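Local coordinates for protein SusD homolog (Bacteroides thetaiotaomicron VPI-5482, PDB 3IHV) that probably binds glycans at the bacterial outer membrane and aids their uptake, as other members of the SusD family do, at residues L84-I88 with F127-L131; A207-Y212 with I474-I478; Q53-N59 with P500-V504; N46-S52 with S464-R470. All coordinates share one frame; numbering follows the deposited sequence.

Contact 1: L84-I88 with F127-L131. With EDO (1,2-ethanediol), chain K.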
# COMPACT_ATOMS: atom_id res chain seq x y z
N LEU A 84 -10.07 2.42 10.96
CA LEU A 84 -9.79 3.75 10.40
C LEU A 84 -10.41 4.80 11.28
O LEU A 84 -9.78 5.82 11.60
CB LEU A 84 -10.31 3.84 8.94
CG LEU A 84 -9.44 3.04 7.94
CD1 LEU A 84 -10.15 2.71 6.56
CD2 LEU A 84 -8.08 3.81 7.69
N TYR A 85 -11.67 4.60 11.65
CA TYR A 85 -12.34 5.57 12.53
C TYR A 85 -11.70 5.67 13.91
O TYR A 85 -11.70 6.72 14.53
CB TYR A 85 -13.87 5.34 12.57
CG TYR A 85 -14.54 5.97 11.35
CD1 TYR A 85 -14.62 7.37 11.24
CD2 TYR A 85 -15.03 5.22 10.31
CE1 TYR A 85 -15.17 7.98 10.13
CE2 TYR A 85 -15.59 5.83 9.18
CZ TYR A 85 -15.67 7.20 9.11
OH TYR A 85 -16.24 7.82 8.02
N THR A 86 -11.10 4.57 14.38
CA THR A 86 -10.36 4.61 15.64
C THR A 86 -9.11 5.49 15.46
O THR A 86 -8.77 6.29 16.33
CB THR A 86 -9.99 3.19 16.09
OG1 THR A 86 -11.19 2.49 16.49
CG2 THR A 86 -9.03 3.21 17.27
N GLY A 87 -8.41 5.29 14.35
CA GLY A 87 -7.25 6.11 14.03
C GLY A 87 -7.63 7.57 14.03
O GLY A 87 -6.92 8.40 14.62
N ILE A 88 -8.74 7.88 13.37
CA ILE A 88 -9.28 9.25 13.28
C ILE A 88 -9.61 9.79 14.66
O ILE A 88 -9.27 10.95 14.96
CB ILE A 88 -10.46 9.30 12.30
CG1 ILE A 88 -9.93 9.08 10.88
CG2 ILE A 88 -11.25 10.63 12.37
CD1 ILE A 88 -10.96 8.67 9.80
N PHE A 127 -5.74 8.31 6.95
CA PHE A 127 -6.89 7.47 7.34
C PHE A 127 -8.13 7.84 6.51
O PHE A 127 -8.81 6.96 5.96
CB PHE A 127 -7.23 7.60 8.82
CG PHE A 127 -6.10 7.23 9.75
CD1 PHE A 127 -5.14 6.28 9.41
CD2 PHE A 127 -6.00 7.86 10.97
CE1 PHE A 127 -4.12 5.96 10.31
CE2 PHE A 127 -5.00 7.54 11.83
CZ PHE A 127 -4.06 6.61 11.51
N TYR A 128 -8.40 9.13 6.37
CA TYR A 128 -9.52 9.57 5.53
C TYR A 128 -9.33 9.23 4.07
O TYR A 128 -10.31 8.98 3.37
CB TYR A 128 -9.87 11.05 5.67
CG TYR A 128 -10.75 11.33 6.86
CD1 TYR A 128 -12.07 10.98 6.86
CD2 TYR A 128 -10.23 11.95 7.99
CE1 TYR A 128 -12.88 11.23 7.95
CE2 TYR A 128 -11.03 12.21 9.07
CZ TYR A 128 -12.34 11.86 9.04
OH TYR A 128 -13.11 12.13 10.14
N PHE A 129 -8.07 9.23 3.60
CA PHE A 129 -7.82 8.87 2.21
C PHE A 129 -8.23 7.43 1.98
O PHE A 129 -8.86 7.12 0.99
CB PHE A 129 -6.33 9.07 1.87
CG PHE A 129 -5.97 8.74 0.43
CD1 PHE A 129 -6.76 9.17 -0.62
CD2 PHE A 129 -4.82 8.08 0.13
CE1 PHE A 129 -6.45 8.89 -1.93
CE2 PHE A 129 -4.49 7.81 -1.21
CZ PHE A 129 -5.31 8.25 -2.23
N GLU A 130 -7.79 6.53 2.87
CA GLU A 130 -8.19 5.13 2.77
C GLU A 130 -9.70 4.99 2.80
O GLU A 130 -10.27 4.24 2.00
CB GLU A 130 -7.57 4.23 3.85
CG GLU A 130 -6.07 4.07 3.76
CD GLU A 130 -5.59 3.07 2.69
OE1 GLU A 130 -6.30 2.89 1.68
OE2 GLU A 130 -4.49 2.49 2.85
N LEU A 131 -10.35 5.69 3.71
CA LEU A 131 -11.81 5.62 3.82
C LEU A 131 -12.47 6.08 2.53
O LEU A 131 -13.33 5.40 1.97
CB LEU A 131 -12.38 6.46 4.97
CG LEU A 131 -12.28 5.89 6.39
CD1 LEU A 131 -12.66 6.95 7.44
CD2 LEU A 131 -13.20 4.63 6.49
C1 EDO K . -14.56 5.37 18.13
O1 EDO K . -14.15 5.23 16.77
C2 EDO K . -13.35 5.24 19.04
O2 EDO K . -12.63 4.04 18.75
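I88 lays its CD1 methyl over the centre of the Y128 ring, a CH-pi contact with CD1 3.5 Å from the ring centroid and only 9° off its normal. The isoleucine lies crosswise to the tyrosine. With CG2 of I88 anti to the backbone N and CG1 beside it (chi1 -69°), both branches reach the tyrosine, and CG2 of I88 rests 3.3 Å from OH of Y128. L131 does much the same to Y85: its CD1 stands 3.7 Å from the Y85 ring centroid, displaced toward the rim. Between the two rings the methyls meet tip to tip, I88 CD1 to L131 CD1 at 3.4 Å, a closely pressed pair.

L84 and L131 run side by side, pointing opposite ways, with L84 CD1 3.6 Å from L131 CD2. CE2 of F127 comes obliquely to within 3.4 Å of G87 C, where a beta carbon on G87 would clash with the ring.

These residues form the interface between helices 75-101 and 107-135, a roughly antiparallel helical hairpin whose local axes lie 9.6 Å apart, consistent with the TPR-like helical pairs of SusD proteins. Off this interface, T86 OG1 shares a hydrogen bond with an ethanediol, probably a crystallisation remnant.

No hydrogen bond crosses between the segments. The tyrosine hydroxyls instead bond to backbone just beyond helix 107-135, Y85 to V139 O and Y128 to M141 N, which helps fix the rings. Adhesion here therefore rests on shape and on methyl-to-ring contact.

Contact 2: A207-Y212 with I474-I478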
# COMPACT_ATOMS: atom_id res chain seq x y z
N ALA A 207 -3.95 13.00 -7.36
CA ALA A 207 -4.08 12.15 -8.56
C ALA A 207 -5.37 11.31 -8.50
O ALA A 207 -6.06 11.15 -9.50
CB ALA A 207 -2.83 11.23 -8.71
N THR A 208 -5.69 10.80 -7.32
CA THR A 208 -6.87 9.92 -7.15
C THR A 208 -8.15 10.77 -7.28
O THR A 208 -9.11 10.38 -7.96
CB THR A 208 -6.81 9.14 -5.83
OG1 THR A 208 -5.54 8.44 -5.70
CG2 THR A 208 -8.01 8.15 -5.71
N TRP A 209 -8.14 11.96 -6.67
CA TRP A 209 -9.23 12.92 -6.74
C TRP A 209 -9.55 13.29 -8.18
O TRP A 209 -10.73 13.48 -8.54
CB TRP A 209 -8.82 14.15 -5.94
CG TRP A 209 -9.84 15.14 -5.57
CD1 TRP A 209 -11.11 15.32 -6.08
CD2 TRP A 209 -9.62 16.20 -4.66
NE1 TRP A 209 -11.71 16.40 -5.46
CE2 TRP A 209 -10.80 16.97 -4.60
CE3 TRP A 209 -8.52 16.58 -3.87
CZ2 TRP A 209 -10.92 18.09 -3.77
CZ3 TRP A 209 -8.66 17.69 -3.04
CH2 TRP A 209 -9.84 18.42 -3.00
N ALA A 210 -8.50 13.35 -9.02
CA ALA A 210 -8.65 13.62 -10.45
C ALA A 210 -9.23 12.44 -11.23
O ALA A 210 -9.78 12.64 -12.31
CB ALA A 210 -7.29 14.00 -11.05
N GLY A 211 -9.07 11.24 -10.70
CA GLY A 211 -9.57 10.04 -11.33
C GLY A 211 -10.95 9.65 -10.85
O GLY A 211 -11.66 10.43 -10.20
N TYR A 212 -11.31 8.43 -11.16
CA TYR A 212 -12.61 7.92 -10.77
C TYR A 212 -12.61 7.62 -9.30
O TYR A 212 -11.61 7.16 -8.78
CB TYR A 212 -12.91 6.66 -11.57
CG TYR A 212 -13.22 6.96 -12.99
CD1 TYR A 212 -12.22 7.02 -13.95
CD2 TYR A 212 -14.52 7.25 -13.38
CE1 TYR A 212 -12.51 7.30 -15.27
CE2 TYR A 212 -14.82 7.56 -14.70
CZ TYR A 212 -13.81 7.57 -15.62
OH TYR A 212 -14.13 7.85 -16.93
N ILE A 474 -8.89 1.16 -10.32
CA ILE A 474 -10.12 1.82 -9.94
C ILE A 474 -10.08 3.32 -10.27
O ILE A 474 -10.97 3.82 -10.94
CB ILE A 474 -10.48 1.57 -8.44
CG1 ILE A 474 -10.89 0.11 -8.27
CG2 ILE A 474 -11.64 2.48 -8.01
CD1 ILE A 474 -11.05 -0.38 -6.86
N ARG A 475 -9.03 4.04 -9.87
CA ARG A 475 -9.00 5.47 -10.16
C ARG A 475 -8.88 5.74 -11.68
O ARG A 475 -9.32 6.79 -12.18
CB ARG A 475 -7.91 6.17 -9.35
CG ARG A 475 -6.49 5.83 -9.79
CD ARG A 475 -5.46 6.49 -8.86
NE ARG A 475 -4.10 6.12 -9.23
CZ ARG A 475 -3.36 6.75 -10.14
NH1 ARG A 475 -3.82 7.81 -10.74
NH2 ARG A 475 -2.15 6.33 -10.40
N TRP A 476 -8.32 4.77 -12.41
CA TRP A 476 -8.27 4.86 -13.86
C TRP A 476 -9.58 4.50 -14.54
O TRP A 476 -9.70 4.71 -15.72
CB TRP A 476 -7.15 3.98 -14.44
CG TRP A 476 -5.74 4.38 -14.01
CD1 TRP A 476 -5.32 5.64 -13.72
CD2 TRP A 476 -4.62 3.52 -13.80
NE1 TRP A 476 -4.01 5.63 -13.36
CE2 TRP A 476 -3.54 4.33 -13.43
CE3 TRP A 476 -4.40 2.15 -13.97
CZ2 TRP A 476 -2.29 3.82 -13.13
CZ3 TRP A 476 -3.14 1.64 -13.67
CH2 TRP A 476 -2.10 2.47 -13.27
N GLY A 477 -10.53 3.93 -13.79
CA GLY A 477 -11.84 3.57 -14.28
C GLY A 477 -11.82 2.30 -15.12
O GLY A 477 -12.71 2.06 -15.90
N ILE A 478 -10.81 1.46 -14.92
CA ILE A 478 -10.67 0.24 -15.73
C ILE A 478 -10.63 -1.08 -14.94
O ILE A 478 -10.17 -2.08 -15.46
CB ILE A 478 -9.42 0.35 -16.67
CG1 ILE A 478 -8.09 0.47 -15.90
CG2 ILE A 478 -9.61 1.51 -17.63
CD1 ILE A 478 -6.83 0.42 -16.80
O HOH W 1 -6.42 8.90 -11.08
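Y212 donates its backbone N-H to R475 O at 2.8 Å, with a nearly straight N-H...O angle of 164°. A weaker CA-H...O contact returns from R475 CA to Y212 O at 3.4 Å. R475 O also meets the edge of the Y212 ring, near its plane, and CD1 of that ring comes within 3.5 Å of G477 CA. A beta carbon on G477 would run into the ring.

The R475 side chain passes along the end of helix 195-210. Its CG sits between the backbone N and the carbonyl carbon (chi1 70°) and the chain is then extended to NE, which carries CD across T208 at 3.7 Å from OG1. At the guanidinium edge a water accepts from R475 NH1 at 2.8 Å and donates to A207 O, also at 2.8 Å.

Further out, salt bridges from NE to D472 and from NH2 to E406 hold the guanidinium. The same E406 takes the indole N-H of W476, whose NE1 lies over one guanidinium face, and W220 of helix 219-232 packs on R475. The tyrosine docks on a Schellman motif that closes helix 469-475: G477, with positive phi, leaves the helix, and I478 is the N-cap of helix 479-493.

Contact 3: Q53-N59 with P500-V504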
# COMPACT_ATOMS: atom_id res chain seq x y z
N GLN A 53 -3.50 -12.40 -7.43
CA GLN A 53 -4.76 -12.96 -6.98
C GLN A 53 -4.50 -13.86 -5.80
O GLN A 53 -3.35 -14.29 -5.54
CB GLN A 53 -5.43 -13.77 -8.11
CG GLN A 53 -4.63 -14.98 -8.62
CD GLN A 53 -5.38 -15.84 -9.62
OE1 GLN A 53 -6.61 -15.88 -9.60
NE2 GLN A 53 -4.65 -16.58 -10.46
N VAL A 54 -5.57 -14.20 -5.11
CA VAL A 54 -5.45 -15.13 -4.01
C VAL A 54 -5.22 -16.57 -4.55
O VAL A 54 -5.65 -16.90 -5.65
CB VAL A 54 -6.67 -15.08 -3.09
CG1 VAL A 54 -7.92 -15.74 -3.77
CG2 VAL A 54 -6.34 -15.75 -1.78
N GLU A 55 -4.55 -17.41 -3.77
CA GLU A 55 -4.30 -18.80 -4.09
C GLU A 55 -5.61 -19.58 -4.30
O GLU A 55 -6.63 -19.26 -3.69
CB GLU A 55 -3.54 -19.46 -2.92
CG GLU A 55 -3.15 -20.91 -3.10
CD GLU A 55 -4.25 -21.93 -2.85
OE1 GLU A 55 -5.25 -21.65 -2.13
OE2 GLU A 55 -4.08 -23.04 -3.41
N GLY A 56 -5.53 -20.61 -5.12
CA GLY A 56 -6.64 -21.56 -5.31
C GLY A 56 -7.49 -21.31 -6.54
O GLY A 56 -7.29 -20.34 -7.26
N SER A 57 -8.44 -22.21 -6.78
CA SER A 57 -9.28 -22.06 -7.97
C SER A 57 -10.64 -21.45 -7.71
O SER A 57 -11.32 -21.05 -8.69
CB SER A 57 -9.50 -23.43 -8.63
OG SER A 57 -10.12 -24.32 -7.72
N GLY A 58 -11.04 -21.40 -6.44
CA GLY A 58 -12.35 -20.96 -6.02
C GLY A 58 -12.37 -19.79 -5.03
O GLY A 58 -11.39 -19.05 -4.91
N ASN A 59 -13.48 -19.66 -4.31
CA ASN A 59 -13.70 -18.50 -3.42
C ASN A 59 -13.91 -18.85 -1.96
O ASN A 59 -14.40 -18.02 -1.19
CB ASN A 59 -14.90 -17.68 -3.90
CG ASN A 59 -16.26 -18.35 -3.62
OD1 ASN A 59 -16.36 -19.59 -3.51
ND2 ASN A 59 -17.31 -17.53 -3.51
N PRO A 500 -7.59 -21.95 -16.60
CA PRO A 500 -6.64 -21.49 -15.61
C PRO A 500 -7.37 -20.88 -14.41
O PRO A 500 -8.52 -20.46 -14.54
CB PRO A 500 -5.90 -20.38 -16.37
CG PRO A 500 -6.92 -19.86 -17.30
CD PRO A 500 -7.72 -21.03 -17.73
N ASN A 501 -6.73 -20.85 -13.26
CA ASN A 501 -7.31 -20.21 -12.07
C ASN A 501 -7.45 -18.70 -12.20
O ASN A 501 -6.46 -18.00 -12.37
CB ASN A 501 -6.43 -20.40 -10.84
CG ASN A 501 -6.23 -21.84 -10.44
OD1 ASN A 501 -7.00 -22.74 -10.81
ND2 ASN A 501 -5.15 -22.07 -9.67
N TYR A 502 -8.68 -18.18 -12.07
CA TYR A 502 -8.87 -16.71 -12.03
C TYR A 502 -10.27 -16.46 -11.51
O TYR A 502 -11.12 -15.85 -12.17
CB TYR A 502 -8.63 -16.03 -13.41
CG TYR A 502 -8.37 -14.56 -13.28
CD1 TYR A 502 -7.31 -14.08 -12.53
CD2 TYR A 502 -9.18 -13.64 -13.92
CE1 TYR A 502 -7.09 -12.73 -12.41
CE2 TYR A 502 -8.99 -12.32 -13.79
CZ TYR A 502 -7.95 -11.84 -13.06
OH TYR A 502 -7.77 -10.46 -12.93
N SER A 503 -10.49 -16.92 -10.27
CA SER A 503 -11.82 -16.91 -9.67
C SER A 503 -12.42 -15.52 -9.54
O SER A 503 -13.62 -15.33 -9.68
CB SER A 503 -11.77 -17.62 -8.32
OG SER A 503 -13.06 -17.64 -7.73
N VAL A 504 -11.57 -14.52 -9.33
CA VAL A 504 -12.03 -13.13 -9.23
C VAL A 504 -12.90 -12.73 -10.42
O VAL A 504 -13.87 -12.01 -10.24
CB VAL A 504 -10.85 -12.13 -8.99
CG1 VAL A 504 -9.85 -12.13 -10.19
CG2 VAL A 504 -11.37 -10.72 -8.71
O HOH W 2 -8.85 -14.99 -8.12
O HOH W 3 -8.20 -18.16 -8.97
O HOH W 4 -11.03 -19.77 -11.77
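Q53 reaches from the edge of a two-stranded antiparallel sheet, strands 52-54 and 302-304, to the backbone of N501 in the loop leading to helix 504-507. Its CG takes the position between the backbone N and the carbonyl carbon (chi1 62°), and the chain runs extended from there, bringing the amide alongside the loop. NE2 of Q53 donates to N501 O at 3.0 Å with an N-H...O angle of 162°. The acceptor lies in the amide plane, but the donor stands well above the carbonyl plane of N501.

The other end of the amide looks to water. One water donates to Q53 OE1 at 2.8 Å and accepts from V504 N at 3.0 Å, bridging the strand to the loop's far end. A second accepts from S503 N near Q53 OE1 and G56 O, but cannot donate to all the acceptors around it at once. OE1 of Q53 also sits 3.5 Å from CD1 of Y502, with amide and ring planes 60° apart. Y502 turns CG anti to its backbone N, which carries the ring toward helix 479-493 and its hydroxyl to a probable bond with T49 O. With an alanine at Q53, N501 O would probably lose its side-chain donor and the water on V504 N its acceptor on the strand.

Past the strand, a side chain at G56 would collide with the carbonyl O of the residue before. The chain then brings S57 beside N501, S57 CB 3.4 Å from N501 OD1. S503 OG, anti to its backbone N, rests 3.5 Å from G58 C.

Contact 4: N46-S52 with S464-R470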
# COMPACT_ATOMS: atom_id res chain seq x y z
N ASN A 46 -6.22 -5.89 -1.58
CA ASN A 46 -5.55 -5.40 -2.77
C ASN A 46 -5.34 -6.47 -3.83
O ASN A 46 -4.57 -6.27 -4.75
CB ASN A 46 -4.20 -4.83 -2.34
CG ASN A 46 -4.36 -3.66 -1.38
OD1 ASN A 46 -5.25 -2.86 -1.56
ND2 ASN A 46 -3.49 -3.55 -0.37
N LEU A 47 -6.01 -7.59 -3.66
CA LEU A 47 -5.87 -8.69 -4.60
C LEU A 47 -6.92 -8.68 -5.68
O LEU A 47 -7.94 -7.98 -5.62
CB LEU A 47 -5.90 -10.00 -3.82
CG LEU A 47 -4.69 -10.23 -2.92
CD1 LEU A 47 -5.03 -11.34 -1.92
CD2 LEU A 47 -3.44 -10.59 -3.74
N GLY A 48 -6.66 -9.47 -6.72
CA GLY A 48 -7.65 -9.64 -7.79
C GLY A 48 -7.53 -8.63 -8.89
O GLY A 48 -8.48 -7.88 -9.20
N THR A 49 -6.35 -8.61 -9.50
CA THR A 49 -6.04 -7.66 -10.57
C THR A 49 -5.36 -8.38 -11.74
O THR A 49 -5.46 -9.61 -11.88
CB THR A 49 -5.07 -6.56 -10.04
OG1 THR A 49 -3.81 -7.14 -9.71
CG2 THR A 49 -5.65 -5.90 -8.77
N ASP A 50 -4.69 -7.61 -12.61
CA ASP A 50 -3.89 -8.18 -13.67
C ASP A 50 -2.55 -8.74 -13.21
O ASP A 50 -1.90 -9.44 -13.98
CB ASP A 50 -3.69 -7.20 -14.82
CG ASP A 50 -3.15 -5.83 -14.40
OD1 ASP A 50 -3.28 -5.43 -13.20
OD2 ASP A 50 -2.64 -5.13 -15.31
N ILE A 51 -2.14 -8.43 -11.99
CA ILE A 51 -0.85 -8.89 -11.50
C ILE A 51 -0.91 -9.91 -10.37
O ILE A 51 0.01 -10.70 -10.27
CB ILE A 51 0.08 -7.68 -11.11
CG1 ILE A 51 -0.28 -7.03 -9.80
CG2 ILE A 51 0.12 -6.67 -12.28
CD1 ILE A 51 0.72 -5.94 -9.30
N SER A 52 -1.98 -9.91 -9.55
CA SER A 52 -2.03 -10.85 -8.47
C SER A 52 -3.44 -11.26 -8.11
O SER A 52 -4.43 -10.56 -8.43
CB SER A 52 -1.30 -10.30 -7.22
OG SER A 52 -2.04 -9.30 -6.61
N SER A 464 4.78 -3.65 -8.03
CA SER A 464 4.01 -4.87 -7.97
C SER A 464 3.90 -5.40 -6.56
O SER A 464 4.87 -5.37 -5.84
CB SER A 464 4.62 -5.97 -8.87
OG SER A 464 5.95 -6.32 -8.50
N PHE A 465 2.66 -5.81 -6.17
CA PHE A 465 2.40 -6.47 -4.89
C PHE A 465 2.45 -5.54 -3.66
O PHE A 465 2.14 -5.99 -2.56
CB PHE A 465 3.28 -7.71 -4.70
CG PHE A 465 3.46 -8.49 -5.96
CD1 PHE A 465 2.34 -8.95 -6.66
CD2 PHE A 465 4.73 -8.73 -6.48
CE1 PHE A 465 2.51 -9.63 -7.86
CE2 PHE A 465 4.87 -9.41 -7.68
CZ PHE A 465 3.76 -9.84 -8.38
N GLU A 466 2.82 -4.27 -3.85
CA GLU A 466 2.93 -3.31 -2.74
C GLU A 466 1.58 -2.60 -2.39
O GLU A 466 1.56 -1.64 -1.63
CB GLU A 466 4.00 -2.28 -3.04
CG GLU A 466 5.40 -2.85 -3.13
CD GLU A 466 6.43 -1.84 -3.56
OE1 GLU A 466 6.56 -0.76 -2.93
OE2 GLU A 466 7.13 -2.12 -4.56
N GLY A 467 0.49 -3.08 -2.98
CA GLY A 467 -0.85 -2.67 -2.58
C GLY A 467 -1.52 -1.57 -3.35
O GLY A 467 -2.54 -1.04 -2.89
N HIS A 468 -0.98 -1.23 -4.51
CA HIS A 468 -1.49 -0.12 -5.30
C HIS A 468 -2.26 -0.47 -6.54
O HIS A 468 -3.03 0.36 -7.07
CB HIS A 468 -0.31 0.77 -5.74
CG HIS A 468 0.59 1.13 -4.61
ND1 HIS A 468 0.14 1.84 -3.51
CD2 HIS A 468 1.85 0.74 -4.32
CE1 HIS A 468 1.12 1.92 -2.62
NE2 HIS A 468 2.17 1.26 -3.09
N ARG A 469 -2.09 -1.68 -7.05
CA ARG A 469 -2.64 -1.96 -8.36
C ARG A 469 -4.16 -1.83 -8.47
O ARG A 469 -4.69 -1.22 -9.40
CB ARG A 469 -2.17 -3.32 -8.86
CG ARG A 469 -2.55 -3.58 -10.32
CD ARG A 469 -1.90 -2.58 -11.23
NE ARG A 469 -1.98 -2.93 -12.65
CZ ARG A 469 -1.38 -2.20 -13.58
NH1 ARG A 469 -0.71 -1.10 -13.26
NH2 ARG A 469 -1.47 -2.55 -14.86
N ARG A 470 -4.86 -2.46 -7.54
CA ARG A 470 -6.32 -2.40 -7.58
C ARG A 470 -6.84 -0.98 -7.46
O ARG A 470 -7.72 -0.55 -8.24
CB ARG A 470 -6.88 -3.30 -6.50
CG ARG A 470 -8.40 -3.41 -6.51
CD ARG A 470 -8.84 -4.64 -5.76
NE ARG A 470 -10.27 -4.61 -5.52
CZ ARG A 470 -11.04 -5.66 -5.25
NH1 ARG A 470 -10.53 -6.87 -5.14
NH2 ARG A 470 -12.34 -5.46 -5.04
O HOH W 5 -3.51 -4.04 -5.58
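R469 grips D50 side-on with two nitrogens in a salt bridge: NE of R469 bonds D50 OD1 at 2.9 Å and NH2 bonds D50 OD2 at 2.9 Å. Each oxygen uses its syn lone pair, and carboxylate and guanidinium are nearly coplanar, 11° apart. R469 leaves the backbone with CG anti to N, then bends at chi2 (62°) to meet the acid, while NH1 goes to R456 O. A leucine in place of R469 is likely to leave the D50 carboxylate without its counter-charge and R456 O without this donor.

The other bonds across the contact go to the loop backbone. R470 NH1 reaches L47 O at 2.9 Å, nearly along the C=O axis; its NH2 turns to the N68 side chain. One water donates to N46 O at 2.6 Å and accepts from R470 N. Within the loop, T49 OG1 accepts from I51 N at 3.1 Å, an ST turn.

Apolar packing sets I51 CD1 3.7 Å from S464 CA and also against R469 CB, with S52 CB at the F465 ring edge. That edge separately meets I51 O. Around this, F308 of helix 306-313 backs I51 and F465, V302 of strand 302-304 lies on S52, and T482 and T486 of helix 479-493 touch D50.

In the fold
Contacts 1, 2 and 4 are buried, contact 4 deepest, its centre about 9 Å from the chain centre; contact 3 is only partly buried, its centre about 22 Å from the chain centre. Contact 1 joins helices close in sequence through mainly apolar and CH-pi packing, with no hydrogen bond across, whereas the other three tie chain regions hundreds of residues apart and rely on polar groups. Contacts 2 and 4 share helix 469-475, and W476 packs on R469 between them. Contacts 3 and 4 are continuous along the chain from loop to strand 52-54 and meet through Y502. Water matters most in contact 3, charge in contact 4. F129 touching T208 links contact 1 to contact 2.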